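Local coordinates for RNA-binding protein Smaug (Drosophila melanogaster, PDB 1OXJ) that binds RNA, recognising it through a SAM domain that is joined to a helical PHAT domain, at residues K117-V122 with W144-S149; S8-W13 with K21-F26; N70-E75 with V87-N92. All coordinates share one frame; numbering follows the deposited sequence.

How the contacts relate
Contact 2 comes first along the chain, then contact 3, then contact 1. Contact 2 lies in the SAM region and ties helix 10-16 to the turn that follows it. Contacts 3 and 1 lie in the PHAT region. Their centres are about 10 Å apart and they touch, because Val87 and Leu90 of contact 3 pack on Ile145 of contact 1. Together they link helices 49-77, 83-91, 111-127 and 136-150. The centre of contact 2 is about 23 Å from that of contact 1 and about 24 Å from that of contact 3, across the chain's centre. Helix 49-77 spans both regions, which fits a two-part, all-helical RNA-binding unit.

Contact 1: residues K117-V122 with W144-S149; sequences KVIDIV and WILDRS
Ile145 O takes two donors from Ser149, the backbone N and the side-chain OG, and Ile145 also carries part of the contact with Ile119. Ser149 OG is 2.9 Å from Ile145 O. It sits above the carbonyl plane, about 45° out of it, so it does not lie on a lone pair. Ser149 N, 2.8 Å from Ile145 O, makes the ordinary helical bond. The buried hydroxyl is thus satisfied within its own helix.

The contact itself is apolar. Ile119 points at the other helix and offers two separate methyl groups. Ile119 CD1 meets Ile145 CG2 at 3.9 Å. Ile119 CG2 meets Leu146 CD2 at 3.8 Å. In both pairs the side chains run obliquely to each other. In Ile119, CG1 lies beside the backbone N (chi1 -70°) and CG2 lies opposite that N, which splits the two branches between two partners. Leu146 does not start out toward Ile119, but its CD2 branch turns in to meet it.

This is a joint between helices 111-127 and 136-150 in the all-helical PHAT domain, and all three touching residues are buried. Other helices close round it. Leu90 of helix 83-91 packs on Ile119 and Ile145, and Leu165 of helix 159-170 packs on Ile119. Leu169 of the same last helix covers Leu146.

Elsewhere on helix 136-150, Arg148 and Asp147 pair, and loop residues Val94 and Leu95 lie against Arg148. Arg148 NH1 makes a salt bridge to Asp147 OD2 at 3.3 Å; its hydrogen bond is weak, with 128° at the hydrogen. Arg148 CG lies 3.5 Å above one face of the Trp144 ring, toward its rim. Asp147 OD1 has a second charged partner in Lys166.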
# COMPACT_ATOMS: atom_id res chain seq x y z
N LYS A 117 -4.09 3.83 -9.50
CA LYS A 117 -3.69 4.76 -10.56
C LYS A 117 -2.19 4.61 -10.83
O LYS A 117 -1.76 4.57 -11.98
CB LYS A 117 -3.99 6.21 -10.16
CG LYS A 117 -5.37 6.72 -10.56
CD LYS A 117 -5.51 8.22 -10.25
CE LYS A 117 -6.79 8.80 -10.82
NZ LYS A 117 -8.01 8.26 -10.15
N VAL A 118 -1.40 4.55 -9.76
CA VAL A 118 0.04 4.40 -9.88
C VAL A 118 0.38 3.06 -10.52
O VAL A 118 1.29 2.97 -11.35
CB VAL A 118 0.72 4.50 -8.50
CG1 VAL A 118 2.18 4.04 -8.61
CG2 VAL A 118 0.65 5.94 -7.99
N ILE A 119 -0.36 2.01 -10.16
CA ILE A 119 -0.12 0.70 -10.76
C ILE A 119 -0.29 0.79 -12.27
O ILE A 119 0.50 0.22 -13.03
CB ILE A 119 -1.08 -0.38 -10.20
CG1 ILE A 119 -0.74 -0.71 -8.74
CG2 ILE A 119 -0.99 -1.65 -11.05
CD1 ILE A 119 0.66 -1.32 -8.56
N ASP A 120 -1.31 1.51 -12.72
CA ASP A 120 -1.55 1.66 -14.17
C ASP A 120 -0.38 2.38 -14.84
O ASP A 120 0.09 1.96 -15.91
CB ASP A 120 -2.84 2.45 -14.44
CG ASP A 120 -4.09 1.64 -14.13
OD1 ASP A 120 -4.04 0.40 -14.21
OD2 ASP A 120 -5.14 2.26 -13.84
N ILE A 121 0.08 3.46 -14.23
CA ILE A 121 1.20 4.23 -14.77
C ILE A 121 2.46 3.36 -14.80
O ILE A 121 3.18 3.34 -15.80
CB ILE A 121 1.47 5.48 -13.93
CG1 ILE A 121 0.24 6.39 -13.96
CG2 ILE A 121 2.70 6.20 -14.46
CD1 ILE A 121 0.36 7.61 -13.09
N VAL A 122 2.73 2.65 -13.71
CA VAL A 122 3.90 1.78 -13.62
C VAL A 122 3.88 0.70 -14.69
O VAL A 122 4.82 0.57 -15.47
CB VAL A 122 4.00 1.11 -12.22
CG1 VAL A 122 5.06 -0.00 -12.25
CG2 VAL A 122 4.37 2.14 -11.18
N TRP A 144 4.84 -9.43 -7.39
CA TRP A 144 4.45 -9.70 -6.01
C TRP A 144 3.43 -8.65 -5.56
O TRP A 144 2.45 -8.95 -4.87
CB TRP A 144 5.67 -9.65 -5.10
CG TRP A 144 5.34 -9.76 -3.65
CD1 TRP A 144 5.05 -10.90 -2.95
CD2 TRP A 144 5.24 -8.68 -2.72
NE1 TRP A 144 4.79 -10.59 -1.64
CE2 TRP A 144 4.89 -9.23 -1.47
CE3 TRP A 144 5.41 -7.29 -2.82
CZ2 TRP A 144 4.72 -8.45 -0.32
CZ3 TRP A 144 5.24 -6.51 -1.68
CH2 TRP A 144 4.89 -7.09 -0.45
N ILE A 145 3.66 -7.40 -5.95
CA ILE A 145 2.72 -6.33 -5.59
C ILE A 145 1.33 -6.61 -6.18
O ILE A 145 0.32 -6.52 -5.48
CB ILE A 145 3.22 -4.96 -6.12
CG1 ILE A 145 4.47 -4.53 -5.33
CG2 ILE A 145 2.10 -3.91 -6.01
CD1 ILE A 145 5.16 -3.28 -5.93
N LEU A 146 1.28 -6.94 -7.46
CA LEU A 146 -0.00 -7.23 -8.10
C LEU A 146 -0.63 -8.39 -7.35
O LEU A 146 -1.83 -8.41 -7.10
CB LEU A 146 0.20 -7.59 -9.57
CG LEU A 146 0.79 -6.46 -10.43
CD1 LEU A 146 1.03 -6.95 -11.85
CD2 LEU A 146 -0.16 -5.28 -10.43
N ASP A 147 0.21 -9.34 -6.98
CA ASP A 147 -0.20 -10.53 -6.26
C ASP A 147 -0.93 -10.17 -4.96
O ASP A 147 -2.03 -10.65 -4.71
CB ASP A 147 1.05 -11.38 -5.97
CG ASP A 147 0.73 -12.85 -5.82
OD1 ASP A 147 -0.13 -13.35 -6.57
OD2 ASP A 147 1.37 -13.50 -4.96
N ARG A 148 -0.32 -9.31 -4.15
CA ARG A 148 -0.93 -8.89 -2.89
C ARG A 148 -2.14 -7.99 -3.13
O ARG A 148 -3.08 -8.00 -2.34
CB ARG A 148 0.09 -8.13 -2.03
CG ARG A 148 1.29 -8.95 -1.58
CD ARG A 148 0.92 -9.92 -0.45
NE ARG A 148 0.05 -11.00 -0.89
CZ ARG A 148 0.45 -12.04 -1.63
NH1 ARG A 148 1.72 -12.13 -2.00
NH2 ARG A 148 -0.41 -12.98 -1.98
N SER A 149 -2.12 -7.22 -4.22
CA SER A 149 -3.23 -6.32 -4.54
C SER A 149 -4.48 -7.11 -4.96
O SER A 149 -5.62 -6.73 -4.64
CB SER A 149 -2.83 -5.36 -5.67
OG SER A 149 -1.75 -4.52 -5.27

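Contact 2: residues S8-W13 with K21-F26; sequences SGIGLW and KYIELF
Ile10 and Phe26 make the aromatic part of this contact. Ile10 CD1 lies over one face of the Phe26 ring, 4.1 Å from its centroid and 24° off the ring normal. This is a CH-pi contact. Ile10 CD1 is displaced toward the rim, nearest Phe26 CD2 at 3.8 Å. Ile10 CG1 lies 3.9 Å from Phe26 CG, where the ring joins its stem.

The aliphatic part centres on Ile23. Ile23 CD1 is 3.8 Å from Ile10 CG2 and 3.6 Å from Gly11 CA. Gly11 has no side chain, and the methyl comes close to its backbone. The two isoleucines have similar torsions. In each, CG1 is trans to the backbone N, with chi2 near +65°. The effect in Ile10 is to separate the branches: CG1 and CD1 go to Phe26, while CG2 goes to Ile23.

Backbone bonds hold each side in shape. Trp13 N bonds to Gly9 O, at the N-cap position of helix 10-16, and Phe26 N bonds to Ile23 O in the 3-10 segment. Leu14 of helix 10-16 touches both Ile23 and Phe26. Trp13 packs on Cys58, Ile59 and Leu62 of helix 49-77. Folding the chain after the first helix back onto that helix in this way belongs to the small helical bundle of the SAM domain.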
# COMPACT_ATOMS: atom_id res chain seq x y z
N SER A 8 -9.49 -5.18 7.48
CA SER A 8 -9.33 -6.61 7.27
C SER A 8 -7.87 -7.03 7.10
O SER A 8 -7.52 -8.17 7.38
CB SER A 8 -10.14 -7.08 6.06
OG SER A 8 -9.63 -6.54 4.85
N GLY A 9 -7.03 -6.12 6.64
CA GLY A 9 -5.63 -6.47 6.45
C GLY A 9 -4.70 -6.04 7.57
O GLY A 9 -3.47 -6.06 7.41
N ILE A 10 -5.27 -5.68 8.71
CA ILE A 10 -4.45 -5.23 9.84
C ILE A 10 -3.44 -6.27 10.29
O ILE A 10 -2.29 -5.94 10.57
CB ILE A 10 -5.34 -4.82 11.04
CG1 ILE A 10 -4.48 -4.09 12.07
CG2 ILE A 10 -6.02 -6.03 11.64
CD1 ILE A 10 -3.93 -2.75 11.55
N GLY A 11 -3.86 -7.53 10.37
CA GLY A 11 -2.95 -8.58 10.80
C GLY A 11 -1.74 -8.76 9.91
O GLY A 11 -0.60 -8.84 10.38
N LEU A 12 -1.97 -8.83 8.60
CA LEU A 12 -0.88 -9.02 7.65
C LEU A 12 0.06 -7.82 7.70
O LEU A 12 1.28 -7.97 7.61
CB LEU A 12 -1.44 -9.21 6.24
CG LEU A 12 -0.46 -9.51 5.09
CD1 LEU A 12 0.31 -8.27 4.73
CD2 LEU A 12 0.50 -10.63 5.50
N TRP A 13 -0.51 -6.62 7.85
CA TRP A 13 0.31 -5.41 7.91
C TRP A 13 1.22 -5.47 9.13
O TRP A 13 2.43 -5.26 9.02
CB TRP A 13 -0.59 -4.17 7.98
CG TRP A 13 0.17 -2.87 8.03
CD1 TRP A 13 1.08 -2.41 7.12
CD2 TRP A 13 0.03 -1.83 9.02
NE1 TRP A 13 1.52 -1.15 7.48
CE2 TRP A 13 0.89 -0.77 8.64
CE3 TRP A 13 -0.73 -1.70 10.19
CZ2 TRP A 13 1.00 0.41 9.39
CZ3 TRP A 13 -0.62 -0.52 10.93
CH2 TRP A 13 0.25 0.51 10.52
N LYS A 21 2.51 -8.85 17.51
CA LYS A 21 2.32 -9.09 18.94
C LYS A 21 1.16 -8.21 19.42
O LYS A 21 0.47 -8.54 20.39
CB LYS A 21 3.60 -8.71 19.68
CG LYS A 21 3.48 -8.55 21.17
CD LYS A 21 4.78 -7.96 21.74
CE LYS A 21 4.67 -7.70 23.23
NZ LYS A 21 5.94 -7.17 23.81
N TYR A 22 0.96 -7.08 18.75
CA TYR A 22 -0.10 -6.14 19.13
C TYR A 22 -1.40 -6.24 18.35
O TYR A 22 -2.19 -5.30 18.37
CB TYR A 22 0.44 -4.72 19.06
CG TYR A 22 1.57 -4.48 20.05
CD1 TYR A 22 2.91 -4.52 19.65
CD2 TYR A 22 1.29 -4.29 21.39
CE1 TYR A 22 3.95 -4.38 20.59
CE2 TYR A 22 2.31 -4.16 22.34
CZ TYR A 22 3.63 -4.20 21.93
OH TYR A 22 4.63 -4.07 22.88
N ILE A 23 -1.64 -7.36 17.68
CA ILE A 23 -2.87 -7.52 16.91
C ILE A 23 -4.14 -7.24 17.72
O ILE A 23 -5.08 -6.61 17.23
CB ILE A 23 -2.97 -8.96 16.31
CG1 ILE A 23 -4.22 -9.10 15.44
CG2 ILE A 23 -3.03 -9.99 17.42
CD1 ILE A 23 -4.20 -8.24 14.19
N GLU A 24 -4.18 -7.70 18.97
CA GLU A 24 -5.37 -7.50 19.81
C GLU A 24 -5.72 -6.05 20.12
O GLU A 24 -6.88 -5.73 20.40
CB GLU A 24 -5.24 -8.26 21.12
CG GLU A 24 -5.26 -9.78 20.96
CD GLU A 24 -6.51 -10.27 20.25
OE1 GLU A 24 -7.62 -9.86 20.65
OE2 GLU A 24 -6.38 -11.07 19.31
N LEU A 25 -4.73 -5.17 20.06
CA LEU A 25 -4.95 -3.76 20.33
C LEU A 25 -5.97 -3.17 19.36
O LEU A 25 -6.70 -2.24 19.72
CB LEU A 25 -3.64 -2.98 20.22
CG LEU A 25 -3.78 -1.46 20.19
CD1 LEU A 25 -4.48 -0.99 21.47
CD2 LEU A 25 -2.42 -0.83 20.06
N PHE A 26 -6.01 -3.71 18.15
CA PHE A 26 -6.91 -3.22 17.09
C PHE A 26 -8.30 -3.86 17.04
O PHE A 26 -9.13 -3.48 16.21
CB PHE A 26 -6.22 -3.39 15.73
CG PHE A 26 -4.91 -2.65 15.62
CD1 PHE A 26 -3.75 -3.15 16.22
CD2 PHE A 26 -4.85 -1.42 14.97
CE1 PHE A 26 -2.56 -2.44 16.18
CE2 PHE A 26 -3.66 -0.68 14.93
CZ PHE A 26 -2.51 -1.20 15.53

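Contact 3: residues N70-E75 with V87-N92; sequences NRVEQE and VEELTN
The Arg71 guanidinium and the Glu89 carboxylate are the flat groups, and their planes stand 89° apart. Glu89 OE1 comes to the guanidinium obliquely. The nearest nitrogen is Arg71 NH1, 3.3 Å from Glu89 OE1. The pair is a salt bridge, but its hydrogen bond is weak, with an angle of 128° at the hydrogen. The crossed planes rule out a flat two-toothed pairing, and one oxygen does the work. The two side chains cross at about a right angle. Arg71 reaches Glu89 by bending at chi2 and chi3. Glu89 bends at chi2 (-72°), which brings its carboxylate round to NH1.

The rest of the contact is apolar. Val72 CG2 packs against the aliphatic stem of Glu89, 4.0 Å from its CG and 4.1 Å from its CB. Glu89 therefore serves both parts of the contact, with its methylenes on the valine and its carboxylate on the arginine. Ile68, one turn before Val72, also touches Glu89. Val72 itself meets Met81 in the connecting loop.

Within helix 83-91, Val87 O accepts from both Thr91 N and Thr91 OG1. The two donors reach it from opposite faces of the carbonyl plane. Thr91 OG1 is 2.9 Å from Val87 O. Leu90 touches Leu69 of helix 49-77 and Phe115 of helix 111-127, and Val87 packs on Val141 of helix 136-150. The contact joins the end part of helix 49-77 to helix 83-91, which folds back beside it after a short loop: a helical hairpin in the all-helical PHAT domain.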
# COMPACT_ATOMS: atom_id res chain seq x y z
N ASN A 70 0.87 10.36 -4.86
CA ASN A 70 0.74 11.52 -5.73
C ASN A 70 2.10 11.84 -6.34
O ASN A 70 2.23 12.06 -7.55
CB ASN A 70 0.22 12.72 -4.93
CG ASN A 70 0.07 13.97 -5.78
OD1 ASN A 70 -0.68 13.99 -6.76
ND2 ASN A 70 0.80 15.02 -5.41
N ARG A 71 3.12 11.86 -5.49
CA ARG A 71 4.49 12.15 -5.91
C ARG A 71 4.99 11.13 -6.94
O ARG A 71 5.57 11.50 -7.96
CB ARG A 71 5.42 12.14 -4.70
CG ARG A 71 6.85 12.54 -5.02
CD ARG A 71 7.83 11.60 -4.35
NE ARG A 71 7.59 11.47 -2.92
CZ ARG A 71 8.25 10.62 -2.14
NH1 ARG A 71 9.18 9.83 -2.66
NH2 ARG A 71 7.96 10.54 -0.85
N VAL A 72 4.80 9.85 -6.65
CA VAL A 72 5.25 8.80 -7.56
C VAL A 72 4.55 8.94 -8.90
O VAL A 72 5.18 8.84 -9.95
CB VAL A 72 4.97 7.39 -6.97
CG1 VAL A 72 5.20 6.32 -8.03
CG2 VAL A 72 5.89 7.15 -5.77
N GLU A 73 3.25 9.18 -8.86
CA GLU A 73 2.50 9.35 -10.10
C GLU A 73 3.15 10.46 -10.92
O GLU A 73 3.48 10.28 -12.09
CB GLU A 73 1.06 9.76 -9.78
CG GLU A 73 0.21 10.03 -11.02
CD GLU A 73 -1.18 10.51 -10.69
OE1 GLU A 73 -1.83 9.90 -9.81
OE2 GLU A 73 -1.63 11.50 -11.31
N GLN A 74 3.35 11.60 -10.28
CA GLN A 74 3.94 12.77 -10.91
C GLN A 74 5.33 12.55 -11.49
O GLN A 74 5.57 12.80 -12.67
CB GLN A 74 3.98 13.92 -9.90
CG GLN A 74 4.57 15.20 -10.42
CD GLN A 74 4.72 16.23 -9.32
OE1 GLN A 74 3.74 16.59 -8.66
NE2 GLN A 74 5.95 16.70 -9.11
N GLU A 75 6.25 12.07 -10.65
CA GLU A 75 7.62 11.83 -11.09
C GLU A 75 7.80 10.73 -12.13
O GLU A 75 8.81 10.70 -12.83
CB GLU A 75 8.51 11.57 -9.88
CG GLU A 75 8.74 12.80 -9.03
CD GLU A 75 9.66 12.55 -7.87
OE1 GLU A 75 10.76 12.01 -8.08
OE2 GLU A 75 9.28 12.90 -6.73
N VAL A 87 8.45 1.06 -7.65
CA VAL A 87 8.02 -0.23 -7.14
C VAL A 87 8.44 -0.41 -5.68
O VAL A 87 7.75 -1.08 -4.91
CB VAL A 87 8.55 -1.38 -8.04
CG1 VAL A 87 8.23 -2.72 -7.41
CG2 VAL A 87 7.90 -1.28 -9.42
N GLU A 88 9.56 0.20 -5.30
CA GLU A 88 10.03 0.10 -3.92
C GLU A 88 9.02 0.85 -3.03
O GLU A 88 8.63 0.35 -1.97
CB GLU A 88 11.41 0.73 -3.78
CG GLU A 88 12.05 0.49 -2.42
CD GLU A 88 13.40 1.18 -2.27
OE1 GLU A 88 14.25 1.03 -3.18
OE2 GLU A 88 13.61 1.87 -1.25
N GLU A 89 8.61 2.03 -3.47
CA GLU A 89 7.62 2.80 -2.71
C GLU A 89 6.34 1.98 -2.56
O GLU A 89 5.81 1.85 -1.45
CB GLU A 89 7.28 4.12 -3.43
CG GLU A 89 8.42 5.14 -3.47
CD GLU A 89 8.69 5.78 -2.13
OE1 GLU A 89 9.58 6.65 -2.05
OE2 GLU A 89 8.02 5.42 -1.13
N LEU A 90 5.84 1.43 -3.66
CA LEU A 90 4.60 0.64 -3.61
C LEU A 90 4.69 -0.51 -2.63
O LEU A 90 3.72 -0.85 -1.96
CB LEU A 90 4.24 0.11 -5.00
CG LEU A 90 3.89 1.15 -6.06
CD1 LEU A 90 3.65 0.45 -7.39
CD2 LEU A 90 2.65 1.95 -5.65
N THR A 91 5.87 -1.12 -2.54
CA THR A 91 6.10 -2.25 -1.65
C THR A 91 5.72 -1.94 -0.20
O THR A 91 5.23 -2.81 0.53
CB THR A 91 7.57 -2.68 -1.70
OG1 THR A 91 7.83 -3.28 -2.98
CG2 THR A 91 7.89 -3.66 -0.59
N ASN A 92 5.95 -0.69 0.20
CA ASN A 92 5.66 -0.28 1.57
C ASN A 92 4.24 0.24 1.76
O ASN A 92 3.89 0.73 2.83
CB ASN A 92 6.66 0.79 2.01
CG ASN A 92 8.08 0.28 1.97
OD1 ASN A 92 8.38 -0.78 2.52
ND2 ASN A 92 8.97 1.03 1.33